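Local coordinates for protein varicella-zoster virus protease (Human herpesvirus 3, PDB 1VZV) that probably cleaves the assembly protein within the viral procapsid as a serine protease, driving capsid maturation, and is active as a dimer, at residues Y4-L9 against S151-F156; G49-I54 against P61-I66; G140-Y145 against A216-H221. All blocks are in the same frame, centred on the assembly; numbering follows the deposited sequence.

Contact 1 of 3, residues Y4-L9 against S151-F156; sequences YVAGYL and SSIEPF
Tyr4 meets the segment 151-156 through its CB, which lies against Ser152 OG at 3.0 Å, while its ring runs on toward Ile66 in the neighbouring strand. The serine hydroxyl does not bond to Tyr4. It stands anti to its own carbonyl carbon (chi1 -44°) and is hydrogen-bonded to the backbone O of Thr148, four residues back and just before helix 149-152. Val5, next along the strand, points the other way and packs on Tyr145 and Val67.

Ala6 turns back toward the helix end and carries the middle of the contact. Its CB touches Ile153 CG2 at 3.5 Å and Ser152 CB at 3.9 Å, and Phe156 CE2 reaches it from the other part of the turn at 4.2 Å. This alternation belongs to the barrel of the herpesvirus assemblin fold: strand 3-8 is flanked by strands 61-67 and 144-146, and its Ala6 side is covered by the short helix 149-152 and the type I turn Ile153 to Phe156 that follows it. Phe156, the last residue of that turn, points its CB toward the strand.

The ring comes in tip first. Phe156 CZ is 3.2 Å from Ala6 O, which sits at the ring's edge and near its plane, and 3.8 Å from Gly7 CA, where the strand has no side chain. Beyond the glycine, Tyr8 approaches Phe156 more loosely, CE2 to CD1 at 4.5 Å and obliquely. Phe62 makes edge-to-face contacts with both of these rings, and Tyr8 OH is hydrogen-bonded to Asp57.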
ATOM      1  N   TYR A   4      18.272  -3.851 -12.958  1.00 25.00           N
ATOM      2  CA  TYR A   4      19.294  -4.515 -12.198  1.00 25.00           C
ATOM      3  C   TYR A   4      19.089  -3.955 -10.834  1.00 25.00           C
ATOM      4  O   TYR A   4      18.794  -2.768 -10.689  1.00 25.00           O
ATOM      5  CB  TYR A   4      20.667  -4.154 -12.723  1.00 25.00           C
ATOM      6  CG  TYR A   4      20.881  -4.740 -14.069  1.00 25.00           C
ATOM      7  CD1 TYR A   4      20.360  -4.122 -15.200  1.00 25.00           C
ATOM      8  CD2 TYR A   4      21.473  -5.991 -14.207  1.00 25.00           C
ATOM      9  CE1 TYR A   4      20.401  -4.733 -16.420  1.00 25.00           C
ATOM     10  CE2 TYR A   4      21.520  -6.618 -15.441  1.00 25.00           C
ATOM     11  CZ  TYR A   4      20.975  -5.980 -16.536  1.00 25.00           C
ATOM     12  OH  TYR A   4      20.985  -6.609 -17.748  1.00 25.00           O
ATOM     13  N   VAL A   5      19.144  -4.835  -9.848  1.00 25.00           N
ATOM     14  CA  VAL A   5      18.978  -4.465  -8.456  1.00 25.00           C
ATOM     15  C   VAL A   5      20.272  -4.902  -7.783  1.00 25.00           C
ATOM     16  O   VAL A   5      20.816  -5.953  -8.136  1.00 25.00           O
ATOM     17  CB  VAL A   5      17.831  -5.257  -7.830  1.00 25.00           C
ATOM     18  CG1 VAL A   5      17.483  -4.704  -6.482  1.00 25.00           C
ATOM     19  CG2 VAL A   5      16.641  -5.246  -8.730  1.00 25.00           C
ATOM     20  N   ALA A   6      20.794  -4.086  -6.874  1.00 25.00           N
ATOM     21  CA  ALA A   6      22.014  -4.429  -6.154  1.00 25.00           C
ATOM     22  C   ALA A   6      21.898  -3.894  -4.727  1.00 25.00           C
ATOM     23  O   ALA A   6      21.309  -2.839  -4.509  1.00 25.00           O
ATOM     24  CB  ALA A   6      23.221  -3.847  -6.848  1.00 25.00           C
ATOM     25  N   GLY A   7      22.398  -4.643  -3.750  1.00 25.00           N
ATOM     26  CA  GLY A   7      22.324  -4.218  -2.366  1.00 25.00           C
ATOM     27  C   GLY A   7      22.938  -5.305  -1.517  1.00 25.00           C
ATOM     28  O   GLY A   7      23.400  -6.309  -2.051  1.00 25.00           O
ATOM     29  N   TYR A   8      22.977  -5.106  -0.204  1.00 25.00           N
ATOM     30  CA  TYR A   8      23.534  -6.090   0.717  1.00 25.00           C
ATOM     31  C   TYR A   8      22.450  -7.006   1.219  1.00 25.00           C
ATOM     32  O   TYR A   8      21.416  -6.552   1.708  1.00 25.00           O
ATOM     33  CB  TYR A   8      24.111  -5.423   1.948  1.00 25.00           C
ATOM     34  CG  TYR A   8      25.290  -4.525   1.741  1.00 25.00           C
ATOM     35  CD1 TYR A   8      26.566  -5.040   1.718  1.00 25.00           C
ATOM     36  CD2 TYR A   8      25.133  -3.149   1.702  1.00 25.00           C
ATOM     37  CE1 TYR A   8      27.643  -4.238   1.675  1.00 25.00           C
ATOM     38  CE2 TYR A   8      26.209  -2.335   1.658  1.00 25.00           C
ATOM     39  CZ  TYR A   8      27.468  -2.887   1.651  1.00 25.00           C
ATOM     40  OH  TYR A   8      28.576  -2.073   1.664  1.00 25.00           O
ATOM     41  N   LEU A   9      22.710  -8.299   1.173  1.00 25.00           N
ATOM     42  CA  LEU A   9      21.731  -9.256   1.656  1.00 25.00           C
ATOM     43  C   LEU A   9      21.617  -9.088   3.167  1.00 25.00           C
ATOM     44  O   LEU A   9      20.534  -9.267   3.735  1.00 25.00           O
ATOM     45  CB  LEU A   9      22.185 -10.679   1.323  1.00 25.00           C
ATOM     46  CG  LEU A   9      21.671 -11.361   0.058  1.00 25.00           C
ATOM     47  CD1 LEU A   9      21.150 -10.347  -0.908  1.00 25.00           C
ATOM     48  CD2 LEU A   9      22.757 -12.222  -0.567  1.00 25.00           C
ATOM     49  N   SER A 151      25.269   0.642 -12.897  1.00 25.00           N
ATOM     50  CA  SER A 151      24.526   1.762 -12.329  1.00 25.00           C
ATOM     51  C   SER A 151      23.773   1.398 -11.057  1.00 25.00           C
ATOM     52  O   SER A 151      23.481   2.261 -10.219  1.00 25.00           O
ATOM     53  CB  SER A 151      23.559   2.316 -13.342  1.00 25.00           C
ATOM     54  OG  SER A 151      24.294   2.835 -14.414  1.00 25.00           O
ATOM     55  N   SER A 152      23.433   0.127 -10.918  1.00 25.00           N
ATOM     56  CA  SER A 152      22.723  -0.332  -9.749  1.00 25.00           C
ATOM     57  C   SER A 152      23.674  -0.217  -8.595  1.00 25.00           C
ATOM     58  O   SER A 152      23.316   0.247  -7.525  1.00 25.00           O
ATOM     59  CB  SER A 152      22.364  -1.767  -9.975  1.00 25.00           C
ATOM     60  OG  SER A 152      21.882  -1.873 -11.299  1.00 25.00           O
ATOM     61  N   ILE A 153      24.924  -0.554  -8.869  1.00 25.00           N
ATOM     62  CA  ILE A 153      25.973  -0.521  -7.869  1.00 25.00           C
ATOM     63  C   ILE A 153      26.733   0.782  -7.813  1.00 25.00           C
ATOM     64  O   ILE A 153      27.504   1.005  -6.887  1.00 25.00           O
ATOM     65  CB  ILE A 153      27.012  -1.622  -8.110  1.00 25.00           C
ATOM     66  CG1 ILE A 153      27.713  -1.404  -9.451  1.00 25.00           C
ATOM     67  CG2 ILE A 153      26.353  -2.990  -8.064  1.00 25.00           C
ATOM     68  CD1 ILE A 153      28.840  -2.376  -9.678  1.00 25.00           C
ATOM     69  N   GLU A 154      26.532   1.646  -8.788  1.00 25.00           N
ATOM     70  CA  GLU A 154      27.256   2.895  -8.787  1.00 25.00           C
ATOM     71  C   GLU A 154      27.159   3.792  -7.537  1.00 25.00           C
ATOM     72  O   GLU A 154      28.162   4.425  -7.169  1.00 25.00           O
ATOM     73  CB  GLU A 154      26.916   3.690 -10.018  1.00 25.00           C
ATOM     74  CG  GLU A 154      27.758   4.896 -10.115  1.00 25.00           C
ATOM     75  CD  GLU A 154      27.079   6.001 -10.856  1.00 25.00           C
ATOM     76  OE1 GLU A 154      26.014   6.454 -10.365  1.00 25.00           O
ATOM     77  OE2 GLU A 154      27.617   6.421 -11.912  1.00 25.00           O
ATOM     78  N   PRO A 155      25.958   3.887  -6.887  1.00 25.00           N
ATOM     79  CA  PRO A 155      25.696   4.700  -5.679  1.00 25.00           C
ATOM     80  C   PRO A 155      26.122   4.243  -4.286  1.00 25.00           C
ATOM     81  O   PRO A 155      25.917   4.987  -3.331  1.00 25.00           O
ATOM     82  CB  PRO A 155      24.184   4.896  -5.722  1.00 25.00           C
ATOM     83  CG  PRO A 155      23.704   3.645  -6.338  1.00 25.00           C
ATOM     84  CD  PRO A 155      24.670   3.461  -7.480  1.00 25.00           C
ATOM     85  N   PHE A 156      26.625   3.022  -4.136  1.00 25.00           N
ATOM     86  CA  PHE A 156      27.076   2.542  -2.827  1.00 25.00           C
ATOM     87  C   PHE A 156      28.443   3.156  -2.568  1.00 25.00           C
ATOM     88  O   PHE A 156      29.441   2.603  -3.002  1.00 25.00           O
ATOM     89  CB  PHE A 156      27.184   1.027  -2.845  1.00 25.00           C
ATOM     90  CG  PHE A 156      25.866   0.344  -3.013  1.00 25.00           C
ATOM     91  CD1 PHE A 156      25.069   0.073  -1.913  1.00 25.00           C
ATOM     92  CD2 PHE A 156      25.375   0.057  -4.279  1.00 25.00           C
ATOM     93  CE1 PHE A 156      23.818  -0.453  -2.068  1.00 25.00           C
ATOM     94  CE2 PHE A 156      24.115  -0.474  -4.437  1.00 25.00           C
ATOM     95  CZ  PHE A 156      23.336  -0.725  -3.329  1.00 25.00           C
TER

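Contact 2 of 3, residues G49-I54 against P61-I66; sequences GEVIAI and PFFLGI
Val51 keeps CG1 anti to its backbone N (chi1 155°); its other branch, CG2, anti to the carbonyl carbon, lies against the ring of Phe63, with 3.3 Å from Val51 CG2 to Phe63 CD2. The two side chains cross at about a right angle. Near the far end of the pairing, Ile66 holds CG1 anti to its N (chi1 -167°), while its CG2, set between the backbone N and the carbonyl carbon, meets Ile52 CG2 at 3.7 Å. Ile54 joins the Val51 side, its CG1 lying 4.2 Å from Phe63 CB.

These strands form an antiparallel hairpin interrupted by a classic beta bulge. Ile52 and Ala53 both face Leu64, and Leu64 O accepts from two amides: Ile52 N at 3.0 Å and, weakly, Ala53 N at 3.4 Å. In return, Leu64 N donates to Ala53 O at 2.9 Å, nearly along the C=O axis. On the Gly49 side of the bulge, Ile66 N gives Glu50 O an almost straight bond (3.1 Å, 171° at the hydrogen), although it stands well above the carbonyl plane.

The extra residue changes which way the side chains fall. Val51, Ile54 and Phe63 share one face, where Val51 and Phe63 also reach Val130 in strand 129-133, the strand that begins at the catalytic His129. Ala53 and Leu64 lie on the other face, and with Ile52 they pack on helix 161-173.

Glu50 OE2 is hydrogen-bonded to Tyr174 OH. All hydrogen bonds between the two segments are main-chain ones, so the register and the bulge are fixed by the backbone, while the side chains meet by apolar packing.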
ATOM      1  N   GLY A  49      12.808 -12.575 -11.613  1.00 25.00           N
ATOM      2  CA  GLY A  49      14.172 -12.320 -12.016  1.00 25.00           C
ATOM      3  C   GLY A  49      15.038 -13.310 -11.289  1.00 25.00           C
ATOM      4  O   GLY A  49      14.509 -14.271 -10.711  1.00 25.00           O
ATOM      5  N   GLU A  50      16.356 -13.113 -11.327  1.00 25.00           N
ATOM      6  CA  GLU A  50      17.286 -14.011 -10.645  1.00 25.00           C
ATOM      7  C   GLU A  50      18.616 -13.334 -10.310  1.00 25.00           C
ATOM      8  O   GLU A  50      19.178 -12.596 -11.139  1.00 25.00           O
ATOM      9  CB  GLU A  50      17.553 -15.273 -11.482  1.00 25.00           C
ATOM     10  CG  GLU A  50      18.538 -15.102 -12.662  1.00 25.00           C
ATOM     11  CD  GLU A  50      19.098 -16.436 -13.171  1.00 25.00           C
ATOM     12  OE1 GLU A  50      19.549 -17.259 -12.351  1.00 25.00           O
ATOM     13  OE2 GLU A  50      19.085 -16.661 -14.393  1.00 25.00           O
ATOM     14  N   VAL A  51      19.095 -13.561  -9.086  1.00 25.00           N
ATOM     15  CA  VAL A  51      20.381 -13.026  -8.620  1.00 25.00           C
ATOM     16  C   VAL A  51      21.473 -13.525  -9.586  1.00 25.00           C
ATOM     17  O   VAL A  51      21.694 -14.732  -9.693  1.00 25.00           O
ATOM     18  CB  VAL A  51      20.709 -13.551  -7.170  1.00 25.00           C
ATOM     19  CG1 VAL A  51      22.212 -13.558  -6.903  1.00 25.00           C
ATOM     20  CG2 VAL A  51      20.027 -12.691  -6.132  1.00 25.00           C
ATOM     21  N   ILE A  52      22.149 -12.617 -10.283  1.00 25.00           N
ATOM     22  CA  ILE A  52      23.189 -13.052 -11.201  1.00 25.00           C
ATOM     23  C   ILE A  52      24.556 -13.188 -10.548  1.00 25.00           C
ATOM     24  O   ILE A  52      25.452 -13.749 -11.155  1.00 25.00           O
ATOM     25  CB  ILE A  52      23.276 -12.180 -12.492  1.00 25.00           C
ATOM     26  CG1 ILE A  52      24.003 -10.875 -12.236  1.00 25.00           C
ATOM     27  CG2 ILE A  52      21.882 -11.883 -13.038  1.00 25.00           C
ATOM     28  CD1 ILE A  52      23.851  -9.889 -13.380  1.00 25.00           C
ATOM     29  N   ALA A  53      24.702 -12.710  -9.308  1.00 25.00           N
ATOM     30  CA  ALA A  53      25.973 -12.790  -8.572  1.00 25.00           C
ATOM     31  C   ALA A  53      25.912 -12.217  -7.155  1.00 25.00           C
ATOM     32  O   ALA A  53      25.226 -11.232  -6.904  1.00 25.00           O
ATOM     33  CB  ALA A  53      27.087 -12.089  -9.346  1.00 25.00           C
ATOM     34  N   ILE A  54      26.677 -12.825  -6.250  1.00 25.00           N
ATOM     35  CA  ILE A  54      26.758 -12.411  -4.838  1.00 25.00           C
ATOM     36  C   ILE A  54      28.231 -12.498  -4.403  1.00 25.00           C
ATOM     37  O   ILE A  54      28.875 -13.521  -4.627  1.00 25.00           O
ATOM     38  CB  ILE A  54      25.973 -13.385  -3.869  1.00 25.00           C
ATOM     39  CG1 ILE A  54      24.614 -13.791  -4.443  1.00 25.00           C
ATOM     40  CG2 ILE A  54      25.755 -12.716  -2.513  1.00 25.00           C
ATOM     41  CD1 ILE A  54      23.783 -14.650  -3.506  1.00 25.00           C
ATOM     42  N   PRO A  61      27.345  -9.593   2.615  1.00 25.00           N
ATOM     43  CA  PRO A  61      27.130 -10.118   1.270  1.00 25.00           C
ATOM     44  C   PRO A  61      26.526  -8.998   0.430  1.00 25.00           C
ATOM     45  O   PRO A  61      25.570  -8.352   0.883  1.00 25.00           O
ATOM     46  CB  PRO A  61      26.078 -11.210   1.498  1.00 25.00           C
ATOM     47  CG  PRO A  61      26.240 -11.583   2.910  1.00 25.00           C
ATOM     48  CD  PRO A  61      26.468 -10.271   3.574  1.00 25.00           C
ATOM     49  N   PHE A  62      27.067  -8.771  -0.773  1.00 25.00           N
ATOM     50  CA  PHE A  62      26.563  -7.745  -1.702  1.00 25.00           C
ATOM     51  C   PHE A  62      26.132  -8.464  -2.972  1.00 25.00           C
ATOM     52  O   PHE A  62      26.896  -9.258  -3.513  1.00 25.00           O
ATOM     53  CB  PHE A  62      27.645  -6.715  -2.021  1.00 25.00           C
ATOM     54  CG  PHE A  62      27.143  -5.538  -2.797  1.00 25.00           C
ATOM     55  CD1 PHE A  62      26.557  -4.461  -2.147  1.00 25.00           C
ATOM     56  CD2 PHE A  62      27.215  -5.517  -4.180  1.00 25.00           C
ATOM     57  CE1 PHE A  62      26.046  -3.384  -2.869  1.00 25.00           C
ATOM     58  CE2 PHE A  62      26.707  -4.446  -4.903  1.00 25.00           C
ATOM     59  CZ  PHE A  62      26.121  -3.383  -4.250  1.00 25.00           C
ATOM     60  N   PHE A  63      24.922  -8.201  -3.452  1.00 25.00           N
ATOM     61  CA  PHE A  63      24.432  -8.901  -4.629  1.00 25.00           C
ATOM     62  C   PHE A  63      23.978  -8.027  -5.741  1.00 25.00           C
ATOM     63  O   PHE A  63      23.687  -6.862  -5.555  1.00 25.00           O
ATOM     64  CB  PHE A  63      23.267  -9.829  -4.271  1.00 25.00           C
ATOM     65  CG  PHE A  63      21.880  -9.184  -4.372  1.00 25.00           C
ATOM     66  CD1 PHE A  63      21.481  -8.180  -3.495  1.00 25.00           C
ATOM     67  CD2 PHE A  63      20.964  -9.632  -5.306  1.00 25.00           C
ATOM     68  CE1 PHE A  63      20.206  -7.651  -3.550  1.00 25.00           C
ATOM     69  CE2 PHE A  63      19.694  -9.100  -5.358  1.00 25.00           C
ATOM     70  CZ  PHE A  63      19.317  -8.112  -4.481  1.00 25.00           C
ATOM     71  N   LEU A  64      23.817  -8.648  -6.890  1.00 25.00           N
ATOM     72  CA  LEU A  64      23.351  -7.972  -8.084  1.00 25.00           C
ATOM     73  C   LEU A  64      22.345  -8.956  -8.681  1.00 25.00           C
ATOM     74  O   LEU A  64      22.517 -10.171  -8.585  1.00 25.00           O
ATOM     75  CB  LEU A  64      24.532  -7.702  -9.027  1.00 25.00           C
ATOM     76  CG  LEU A  64      24.304  -6.972 -10.352  1.00 25.00           C
ATOM     77  CD1 LEU A  64      23.583  -5.668 -10.138  1.00 25.00           C
ATOM     78  CD2 LEU A  64      25.644  -6.711 -10.992  1.00 25.00           C
ATOM     79  N   GLY A  65      21.256  -8.461  -9.221  1.00 25.00           N
ATOM     80  CA  GLY A  65      20.309  -9.390  -9.767  1.00 25.00           C
ATOM     81  C   GLY A  65      19.621  -8.763 -10.940  1.00 25.00           C
ATOM     82  O   GLY A  65      19.762  -7.557 -11.190  1.00 25.00           O
ATOM     83  N   ILE A  66      18.922  -9.591 -11.699  1.00 25.00           N
ATOM     84  CA  ILE A  66      18.192  -9.088 -12.835  1.00 25.00           C
ATOM     85  C   ILE A  66      16.682  -9.342 -12.645  1.00 25.00           C
ATOM     86  O   ILE A  66      16.261 -10.391 -12.131  1.00 25.00           O
ATOM     87  CB  ILE A  66      18.759  -9.647 -14.175  1.00 25.00           C
ATOM     88  CG1 ILE A  66      18.186  -8.876 -15.357  1.00 25.00           C
ATOM     89  CG2 ILE A  66      18.466 -11.120 -14.333  1.00 25.00           C
ATOM     90  CD1 ILE A  66      18.956  -9.085 -16.614  1.00 25.00           C
TER

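Contact 3 of 3, residues G140-Y145 against A216-H221; sequences GTVVNY and AGIMGH
Gly140 and Ala216 bring the two backbones closest, CA to CA 4.9 Å, and the chains then part, Asn144 and Ile218 being 8.0 Å apart between CA atoms. The side chain of Ile218 does most of the touching, and it does so with its tip. CD1 is anti to CA (chi2 -174°), so the extended branch carries it to Val142 CG1 at 3.8 Å and Asn144 CB at 4.1 Å. The branches of Val142 and Ile218 run obliquely to each other. Between these two neighbours CD1 also passes the backbone of Val143, whose own side chain points away.

Ile218 sits just past the end of helix 205-216, which closes in a Schellman motif: Gly217, with positive phi (97°), is the C-prime residue, and Ile218 N returns to Arg213 O. Ile218 is then the centre of an inverse gamma turn, with a weak bond from Met219 N to Gly217 O, and its CB points toward the segment that leads into strand 144-146. At the other end Ala216 CB rests on Gly140 O at 3.6 Å, where Gly140 has no side chain and offers its carbonyl.

Asn144 offers Ile218 only its aliphatic CB. Its CG is anti to the backbone N (chi1 -168°), and the amide ND2 is hydrogen-bonded to Ser152 O.

The contact packs the exit of helix 205-216 against the loop that enters strand 144-146, where Thr141 and Val143 make backbone hydrogen bonds with Val109 and Pro107. Val142 also packs on Val209 and Arg212 of helix 205-216, Ile218 on Phe156, and Ala216 on Tyr8 of strand 3-8, which pairs with strand 144-146.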
ATOM      1  N   GLY A 140      20.588  -3.381   6.587  1.00 25.00           N
ATOM      2  CA  GLY A 140      21.096  -2.556   5.493  1.00 25.00           C
ATOM      3  C   GLY A 140      20.431  -2.983   4.194  1.00 25.00           C
ATOM      4  O   GLY A 140      20.926  -2.667   3.098  1.00 25.00           O
ATOM      5  N   THR A 141      19.281  -3.664   4.344  1.00 25.00           N
ATOM      6  CA  THR A 141      18.519  -4.247   3.242  1.00 25.00           C
ATOM      7  C   THR A 141      17.794  -3.330   2.283  1.00 25.00           C
ATOM      8  O   THR A 141      16.859  -3.766   1.626  1.00 25.00           O
ATOM      9  CB  THR A 141      17.512  -5.341   3.723  1.00 25.00           C
ATOM     10  OG1 THR A 141      16.609  -4.806   4.703  1.00 25.00           O
ATOM     11  CG2 THR A 141      18.222  -6.545   4.290  1.00 25.00           C
ATOM     12  N   VAL A 142      18.161  -2.057   2.215  1.00 25.00           N
ATOM     13  CA  VAL A 142      17.518  -1.182   1.243  1.00 25.00           C
ATOM     14  C   VAL A 142      18.247  -1.451  -0.089  1.00 25.00           C
ATOM     15  O   VAL A 142      19.433  -1.809  -0.092  1.00 25.00           O
ATOM     16  CB  VAL A 142      17.595   0.275   1.683  1.00 25.00           C
ATOM     17  CG1 VAL A 142      17.958   1.157   0.538  1.00 25.00           C
ATOM     18  CG2 VAL A 142      16.266   0.692   2.243  1.00 25.00           C
ATOM     19  N   VAL A 143      17.547  -1.372  -1.212  1.00 25.00           N
ATOM     20  CA  VAL A 143      18.209  -1.647  -2.473  1.00 25.00           C
ATOM     21  C   VAL A 143      18.121  -0.550  -3.511  1.00 25.00           C
ATOM     22  O   VAL A 143      17.341   0.378  -3.376  1.00 25.00           O
ATOM     23  CB  VAL A 143      17.743  -2.972  -3.087  1.00 25.00           C
ATOM     24  CG1 VAL A 143      18.264  -4.105  -2.284  1.00 25.00           C
ATOM     25  CG2 VAL A 143      16.260  -3.022  -3.175  1.00 25.00           C
ATOM     26  N   ASN A 144      18.982  -0.642  -4.518  1.00 25.00           N
ATOM     27  CA  ASN A 144      19.008   0.300  -5.607  1.00 25.00           C
ATOM     28  C   ASN A 144      18.713  -0.497  -6.869  1.00 25.00           C
ATOM     29  O   ASN A 144      19.102  -1.659  -6.986  1.00 25.00           O
ATOM     30  CB  ASN A 144      20.366   0.990  -5.689  1.00 25.00           C
ATOM     31  CG  ASN A 144      20.362   2.194  -6.618  1.00 25.00           C
ATOM     32  OD1 ASN A 144      19.580   3.124  -6.450  1.00 25.00           O
ATOM     33  ND2 ASN A 144      21.252   2.187  -7.600  1.00 25.00           N
ATOM     34  N   TYR A 145      17.926   0.113  -7.750  1.00 25.00           N
ATOM     35  CA  TYR A 145      17.503  -0.445  -9.038  1.00 25.00           C
ATOM     36  C   TYR A 145      17.924   0.554 -10.117  1.00 25.00           C
ATOM     37  O   TYR A 145      17.874   1.766  -9.876  1.00 25.00           O
ATOM     38  CB  TYR A 145      15.976  -0.495  -9.137  1.00 25.00           C
ATOM     39  CG  TYR A 145      15.215  -1.394  -8.206  1.00 25.00           C
ATOM     40  CD1 TYR A 145      14.995  -1.041  -6.880  1.00 25.00           C
ATOM     41  CD2 TYR A 145      14.635  -2.558  -8.684  1.00 25.00           C
ATOM     42  CE1 TYR A 145      14.210  -1.832  -6.046  1.00 25.00           C
ATOM     43  CE2 TYR A 145      13.849  -3.357  -7.872  1.00 25.00           C
ATOM     44  CZ  TYR A 145      13.634  -3.000  -6.545  1.00 25.00           C
ATOM     45  OH  TYR A 145      12.870  -3.830  -5.737  1.00 25.00           O
ATOM     46  N   ALA A 216      23.425   1.237   4.080  1.00 25.00           N
ATOM     47  CA  ALA A 216      23.992   0.496   2.953  1.00 25.00           C
ATOM     48  C   ALA A 216      25.096   1.267   2.226  1.00 25.00           C
ATOM     49  O   ALA A 216      25.875   0.701   1.453  1.00 25.00           O
ATOM     50  CB  ALA A 216      22.896   0.086   1.975  1.00 25.00           C
ATOM     51  N   GLY A 217      25.207   2.553   2.500  1.00 25.00           N
ATOM     52  CA  GLY A 217      26.219   3.319   1.814  1.00 25.00           C
ATOM     53  C   GLY A 217      25.604   4.034   0.630  1.00 25.00           C
ATOM     54  O   GLY A 217      26.325   4.663  -0.146  1.00 25.00           O
ATOM     55  N   ILE A 218      24.288   3.906   0.446  1.00 25.00           N
ATOM     56  CA  ILE A 218      23.624   4.596  -0.647  1.00 25.00           C
ATOM     57  C   ILE A 218      23.495   6.011  -0.125  1.00 25.00           C
ATOM     58  O   ILE A 218      22.516   6.372   0.507  1.00 25.00           O
ATOM     59  CB  ILE A 218      22.215   4.054  -0.934  1.00 25.00           C
ATOM     60  CG1 ILE A 218      22.245   2.560  -1.267  1.00 25.00           C
ATOM     61  CG2 ILE A 218      21.607   4.815  -2.085  1.00 25.00           C
ATOM     62  CD1 ILE A 218      20.877   1.991  -1.718  1.00 25.00           C
ATOM     63  N   MET A 219      24.558   6.774  -0.283  1.00 25.00           N
ATOM     64  CA  MET A 219      24.561   8.154   0.182  1.00 25.00           C
ATOM     65  C   MET A 219      24.183   9.023  -1.016  1.00 25.00           C
ATOM     66  O   MET A 219      23.487  10.038  -0.862  1.00 25.00           O
ATOM     67  CB  MET A 219      25.956   8.512   0.736  1.00 25.00           C
ATOM     68  CG  MET A 219      26.000   9.415   1.962  1.00 25.00           C
ATOM     69  SD  MET A 219      25.801  11.143   1.607  1.00 25.00           S
ATOM     70  CE  MET A 219      24.013  11.283   1.660  1.00 25.00           C
ATOM     71  N   GLY A 220      24.569   8.535  -2.203  1.00 25.00           N
ATOM     72  CA  GLY A 220      24.306   9.208  -3.475  1.00 25.00           C
ATOM     73  C   GLY A 220      23.463  10.492  -3.552  1.00 25.00           C
ATOM     74  O   GLY A 220      22.225  10.409  -3.696  1.00 25.00           O
ATOM     75  N   HIS A 221      24.160  11.645  -3.497  1.00 25.00           N
ATOM     76  CA  HIS A 221      23.612  13.017  -3.556  1.00 25.00           C
ATOM     77  C   HIS A 221      24.526  14.003  -2.827  1.00 25.00           C
ATOM     78  O   HIS A 221      24.479  13.967  -1.567  1.00 25.00           O
ATOM     79  CB  HIS A 221      22.228  13.095  -2.940  1.00 25.00           C
ATOM     80  OXT HIS A 221      25.238  14.810  -3.501  1.00 25.00           O
TER

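All three contacts draw on one sheet, in which strands 47-56, 61-67, 3-8 and 144-146 follow in that order. Contact 2 occupies the first pair, and strand 3-8 of contact 1 lies between it and the strand of contact 3. The centres of contacts 1 and 3 are about 7 Å apart, of 1 and 2 about 9 Å, and of 2 and 3 about 15 Å. Along the chain the hairpin of contact 2 closes between the two segments of contact 1, whereas 1 and 3 alternate. Contact 1 places the N-terminal strand within the barrel bearing the catalytic His42, Ser110 and His129, contact 2 is a hairpin of it, and contact 3 packs the C-terminal segment against it.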